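Local structure of adhesin YadA (Yersinia enterocolitica, 1P9H) at residues P90-L95 / A99-A104; D160-D165 / L177-T182. The protein binds collagen as a trimeric outer-membrane adhesin, forms a fibrillar matrix on the bacterial surface and promotes attachment to and invasion of eukaryotic cells. All coordinates share one frame; numbering follows the deposited sequence. Where two conformers were deposited one is given.

In the fold
The collagen-binding head domain of the trimer is a left-handed parallel beta-roll; interaction 1 lies within it and interaction 2 where the head passes into the stalk, so they follow one another along the chain. Interaction 1 lies in the middle of the roll, where residues 90-95 and 99-104 face each other across the interior through small side chains. In interaction 2, residues 177-182 leave the last coils toward the stalk and Arg179 reaches back to the loop 160-165. The two centres are 27 Å apart and the nearest atoms about 16 Å, so they do not touch. Each meets the second subunit, through Tyr102 and Ala104 in the first case and Asp160 and Arg179 in the second.

Interaction 1 of 2, residues P90-L95 / A99-A104; sequences PLSKAL and AVTYGA
Ser92 reaches across the interior of the left-handed beta-roll to Thr101, hydroxyl to hydroxyl, with Ser92 OG 2.8 Å from Thr101 OG1 in a hydrogen bond that, in the conformers described here, either group could donate. With chi1 at 180°, the OG of Ser92 extends away from its own N and toward the opposite strand, while its CB rests 3.4 Å from Gly103 O. Both hydroxyls have further partners: Ser106 OG for Ser92, and the carbonyl of Val86, in a weak bond, for Thr101. The methyl CG2 of Thr101 also faces the segment 90-95, 3.4 Å from Lys93 O.

Apolar contacts lie on either side of this bond along the segments. Ala94 CB meets Ala99 CB at 4.0 Å, and at the other end the ring of Pro90 leans on Ala104, CG to CB 3.7 Å. There the CA of Ala104 also makes a CH...O contact with Pro90 O at 3.3 Å.

Strands 93-94 and 100-102 belong to the two parallel sheets of the roll; strand 100-102 lies between 86-88 and 113-115, and Tyr102 points from it to the second subunit, where its OH is hydrogen-bonded to Thr101 O of that subunit.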
loop_
_atom_site.group_PDB
_atom_site.type_symbol
_atom_site.label_atom_id
_atom_site.label_comp_id
_atom_site.label_asym_id
_atom_site.label_seq_id
_atom_site.Cartn_x
_atom_site.Cartn_y
_atom_site.Cartn_z
ATOM N N PRO A 90 -13.783 1.584 8.220
ATOM C CA PRO A 90 -14.503 1.506 9.492
ATOM C C PRO A 90 -13.596 0.984 10.603
ATOM O O PRO A 90 -12.924 -0.034 10.439
ATOM C CB PRO A 90 -15.665 0.564 9.175
ATOM C CG PRO A 90 -15.093 -0.332 8.111
ATOM C CD PRO A 90 -14.340 0.644 7.233
ATOM N N LEU A 91 -13.570 1.706 11.720
ATOM C CA LEU A 91 -12.757 1.350 12.880
ATOM C C LEU A 91 -11.253 1.392 12.624
ATOM O O LEU A 91 -10.468 0.799 13.364
ATOM C CB LEU A 91 -13.167 -0.026 13.417
ATOM C CG LEU A 91 -14.630 -0.120 13.861
ATOM C CD1 LEU A 91 -14.919 -1.513 14.401
ATOM C CD2 LEU A 91 -14.912 0.928 14.927
ATOM N N SER A 92 -10.854 2.097 11.567
ATOM C CA SER A 92 -9.440 2.240 11.224
ATOM C C SER A 92 -8.853 3.308 12.143
ATOM O O SER A 92 -9.497 4.324 12.403
ATOM C CB SER A 92 -9.296 2.670 9.760
ATOM O OG SER A 92 -7.934 2.825 9.398
ATOM N N LYS A 93 -7.636 3.093 12.637
ATOM C CA LYS A 93 -7.037 4.067 13.532
ATOM C C LYS A 93 -5.552 4.341 13.337
ATOM O O LYS A 93 -4.712 3.439 13.380
ATOM C CB LYS A 93 -7.333 3.705 14.998
ATOM C CG LYS A 93 -6.930 2.317 15.448
ATOM C CD LYS A 93 -7.434 2.064 16.875
ATOM C CE LYS A 93 -6.921 0.752 17.448
ATOM N NZ LYS A 93 -7.472 -0.434 16.735
ATOM N N ALA A 94 -5.255 5.609 13.085
ATOM C CA ALA A 94 -3.894 6.093 12.907
ATOM C C ALA A 94 -3.612 6.694 14.279
ATOM O O ALA A 94 -4.108 7.773 14.610
ATOM C CB ALA A 94 -3.855 7.160 11.818
ATOM N N LEU A 95 -2.814 5.981 15.067
ATOM C CA LEU A 95 -2.522 6.353 16.451
ATOM C C LEU A 95 -1.315 7.221 16.763
ATOM O O LEU A 95 -0.964 7.392 17.930
ATOM C CB LEU A 95 -2.431 5.075 17.285
ATOM C CG LEU A 95 -3.641 4.145 17.194
ATOM C CD1 LEU A 95 -3.365 2.868 17.973
ATOM C CD2 LEU A 95 -4.871 4.849 17.729
ATOM N N ALA A 99 0.989 8.838 10.829
ATOM C CA ALA A 99 0.612 7.455 10.555
ATOM C C ALA A 99 -0.475 7.387 9.490
ATOM O O ALA A 99 -1.313 8.283 9.390
ATOM C CB ALA A 99 0.123 6.783 11.837
ATOM N N VAL A 100 -0.442 6.336 8.678
ATOM C CA VAL A 100 -1.465 6.153 7.659
ATOM C C VAL A 100 -2.018 4.743 7.769
ATOM O O VAL A 100 -1.271 3.770 7.910
ATOM C CB VAL A 100 -0.933 6.385 6.217
ATOM C CG1 VAL A 100 -0.283 7.754 6.118
ATOM C CG2 VAL A 100 0.041 5.291 5.819
ATOM N N THR A 101 -3.341 4.638 7.739
ATOM C CA THR A 101 -4.019 3.350 7.822
ATOM C C THR A 101 -5.128 3.307 6.786
ATOM O O THR A 101 -5.823 4.300 6.569
ATOM C CB THR A 101 -4.642 3.108 9.217
ATOM O OG1 THR A 101 -5.491 4.209 9.563
ATOM C CG2 THR A 101 -3.562 2.950 10.267
ATOM N N TYR A 102 -5.289 2.155 6.145
ATOM C CA TYR A 102 -6.318 1.995 5.127
ATOM C C TYR A 102 -6.926 0.611 5.220
ATOM O O TYR A 102 -6.250 -0.382 4.959
ATOM C CB TYR A 102 -5.683 2.195 3.747
ATOM C CG TYR A 102 -6.661 2.349 2.611
ATOM C CD1 TYR A 102 -6.809 1.347 1.647
ATOM C CD2 TYR A 102 -7.411 3.512 2.475
ATOM C CE1 TYR A 102 -7.682 1.511 0.572
ATOM C CE2 TYR A 102 -8.287 3.686 1.408
ATOM C CZ TYR A 102 -8.416 2.687 0.461
ATOM O OH TYR A 102 -9.260 2.881 -0.608
ATOM N N GLY A 103 -8.200 0.550 5.597
ATOM C CA GLY A 103 -8.874 -0.730 5.718
ATOM C C GLY A 103 -9.603 -0.878 7.040
ATOM O O GLY A 103 -9.270 -0.216 8.024
ATOM N N ALA A 104 -10.603 -1.752 7.058
ATOM C CA ALA A 104 -11.380 -1.993 8.263
ATOM C C ALA A 104 -10.499 -2.496 9.401
ATOM O O ALA A 104 -9.746 -3.458 9.241
ATOM C CB ALA A 104 -12.485 -3.013 7.974
#

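Interaction 2 of 2, residues D160-D165 / L177-T182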
loop_
_atom_site.group_PDB
_atom_site.type_symbol
_atom_site.label_atom_id
_atom_site.label_comp_id
_atom_site.label_asym_id
_atom_site.label_seq_id
_atom_site.Cartn_x
_atom_site.Cartn_y
_atom_site.Cartn_z
ATOM N N ASP A 160 2.321 -14.817 2.005
ATOM C CA ASP A 160 1.226 -15.313 2.827
ATOM C C ASP A 160 1.786 -16.085 4.021
ATOM O O ASP A 160 2.595 -16.999 3.858
ATOM C CB ASP A 160 0.321 -16.235 2.003
ATOM C CG ASP A 160 -0.794 -16.846 2.831
ATOM O OD1 ASP A 160 -0.630 -17.987 3.321
ATOM O OD2 ASP A 160 -1.830 -16.176 3.002
ATOM N N ARG A 161 1.358 -15.685 5.215
ATOM C CA ARG A 161 1.759 -16.314 6.470
ATOM C C ARG A 161 3.257 -16.343 6.777
ATOM O O ARG A 161 3.689 -17.032 7.702
ATOM C CB ARG A 161 1.189 -17.736 6.540
ATOM C CG ARG A 161 -0.336 -17.778 6.606
ATOM C CD ARG A 161 -0.856 -19.211 6.624
ATOM N NE ARG A 161 -2.301 -19.291 6.840
ATOM C CZ ARG A 161 -3.224 -19.121 5.897
ATOM N NH1 ARG A 161 -2.871 -18.856 4.645
ATOM N NH2 ARG A 161 -4.510 -19.228 6.205
ATOM N N SER A 162 4.055 -15.599 6.020
ATOM C CA SER A 162 5.488 -15.577 6.283
ATOM C C SER A 162 5.746 -14.957 7.647
ATOM O O SER A 162 5.121 -13.968 8.026
ATOM C CB SER A 162 6.231 -14.797 5.201
ATOM O OG SER A 162 6.194 -15.506 3.978
ATOM N N LYS A 163 6.676 -15.555 8.381
ATOM C CA LYS A 163 7.008 -15.089 9.716
ATOM C C LYS A 163 8.509 -15.091 9.916
ATOM O O LYS A 163 9.203 -16.024 9.502
ATOM C CB LYS A 163 6.346 -15.992 10.757
ATOM N N THR A 164 9.013 -14.040 10.547
ATOM C CA THR A 164 10.436 -13.950 10.826
ATOM C C THR A 164 10.741 -14.812 12.043
ATOM O O THR A 164 9.854 -15.087 12.859
ATOM C CB THR A 164 10.853 -12.500 11.109
ATOM O OG1 THR A 164 9.975 -11.930 12.089
ATOM C CG2 THR A 164 10.788 -11.674 9.829
ATOM N N ASP A 165 11.990 -15.249 12.157
ATOM C CA ASP A 165 12.409 -16.076 13.282
ATOM C C ASP A 165 13.618 -15.466 13.985
ATOM O O ASP A 165 14.164 -16.055 14.921
ATOM C CB ASP A 165 12.743 -17.496 12.800
ATOM C CG ASP A 165 14.007 -17.553 11.954
ATOM O OD1 ASP A 165 14.483 -16.495 11.487
ATOM O OD2 ASP A 165 14.524 -18.674 11.746
ATOM N N LEU A 177 6.297 -23.905 5.630
ATOM C CA LEU A 177 6.515 -23.558 4.234
ATOM C C LEU A 177 7.795 -22.792 3.954
ATOM O O LEU A 177 8.027 -21.716 4.505
ATOM C CB LEU A 177 5.333 -22.743 3.686
ATOM C CG LEU A 177 5.475 -22.287 2.227
ATOM C CD1 LEU A 177 5.503 -23.501 1.307
ATOM C CD2 LEU A 177 4.319 -21.371 1.851
ATOM N N ASN A 178 8.631 -23.372 3.098
ATOM C CA ASN A 178 9.857 -22.726 2.663
ATOM C C ASN A 178 9.603 -22.458 1.190
ATOM O O ASN A 178 9.068 -23.313 0.482
ATOM C CB ASN A 178 11.070 -23.646 2.810
ATOM C CG ASN A 178 11.390 -23.956 4.253
ATOM O OD1 ASN A 178 11.352 -23.074 5.113
ATOM N ND2 ASN A 178 11.718 -25.214 4.530
ATOM N N ARG A 179 9.973 -21.272 0.730
ATOM C CA ARG A 179 9.761 -20.913 -0.662
ATOM C C ARG A 179 11.066 -20.820 -1.434
ATOM O O ARG A 179 12.101 -20.442 -0.885
ATOM C CB ARG A 179 9.043 -19.564 -0.758
ATOM C CG ARG A 179 7.629 -19.530 -0.197
ATOM C CD ARG A 179 6.980 -18.195 -0.555
ATOM N NE ARG A 179 5.561 -18.111 -0.213
ATOM C CZ ARG A 179 5.085 -17.807 0.992
ATOM N NH1 ARG A 179 5.907 -17.557 2.003
ATOM N NH2 ARG A 179 3.774 -17.722 1.174
ATOM N N GLN A 180 11.017 -21.174 -2.712
ATOM C CA GLN A 180 12.199 -21.065 -3.551
ATOM C C GLN A 180 12.247 -19.628 -4.050
ATOM O O GLN A 180 11.208 -18.989 -4.221
ATOM C CB GLN A 180 12.102 -21.989 -4.765
ATOM C CG GLN A 180 12.237 -23.466 -4.464
ATOM C CD GLN A 180 12.153 -24.303 -5.723
ATOM O OE1 GLN A 180 11.112 -24.348 -6.383
ATOM N NE2 GLN A 180 13.253 -24.961 -6.073
ATOM N N LEU A 181 13.454 -19.119 -4.270
ATOM C CA LEU A 181 13.639 -17.765 -4.776
ATOM C C LEU A 181 14.106 -17.918 -6.217
ATOM O O LEU A 181 15.129 -18.547 -6.478
ATOM C CB LEU A 181 14.695 -17.022 -3.953
ATOM C CG LEU A 181 15.042 -15.605 -4.419
ATOM C CD1 LEU A 181 13.797 -14.735 -4.408
ATOM C CD2 LEU A 181 16.115 -15.020 -3.513
ATOM N N THR A 182 13.355 -17.340 -7.148
ATOM C CA THR A 182 13.676 -17.460 -8.568
ATOM C C THR A 182 14.060 -16.192 -9.317
ATOM O O THR A 182 13.823 -15.077 -8.851
ATOM C CB THR A 182 12.494 -18.091 -9.306
ATOM O OG1 THR A 182 11.413 -17.150 -9.350
ATOM C CG2 THR A 182 12.018 -19.337 -8.573
#
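The guanidinium of Arg179 has the carbonyl oxygen of Asp160 at its edge, and Ser162 OG approaches it obliquely; Leu177 CD2, of the same segment as the arginine, lies over the centre of one face, 3.7 Å above the plane. Here the chain leaves the left-handed beta-roll of the head, and the contact ties the departing segment 177-182 back to the loop between strands 156-158 and 169-171.

The bond to Asp160 is nearly ideal. Arg179 NH2 lies 3.0 Å from Asp160 O, with an N-H...O angle of 177°; the donor lies in the carbonyl plane on a lone pair, and the oxygen lies in the guanidinium plane. The second bond, from Arg179 NH1 to Ser162 OG at 2.9 Å, is weak because it is bent to 121°. The arginine chain is extended from CG to NE, which carries its planar end across to the loop. NH1 has a second partner in Ile172 O, and NE bonds Tyr154 O of the second subunit. Three carbonyls and a hydroxyl therefore hold the buried group, probably fixing the rotation of its plane. Ser162 OG has its stronger partner in Ile158 O.

Beyond Arg179, residues 180-182 pair in a parallel ladder with a strand of the second subunit, so that the sheet continues across the interface where the head passes into the stalk.

Asp160 also joins the two chains: its OD2 bonds His144 ND1 of its own chain and Asn138 ND2 of the second subunit. The nearby positive charge of Arg179, with NH2 4.9 Å from Asp160 OD1, would probably favour the carboxylate form. The other oxygen, OD1, receives Arg161 NH1 on its syn lone pair, a salt bridge of 2.7 Å.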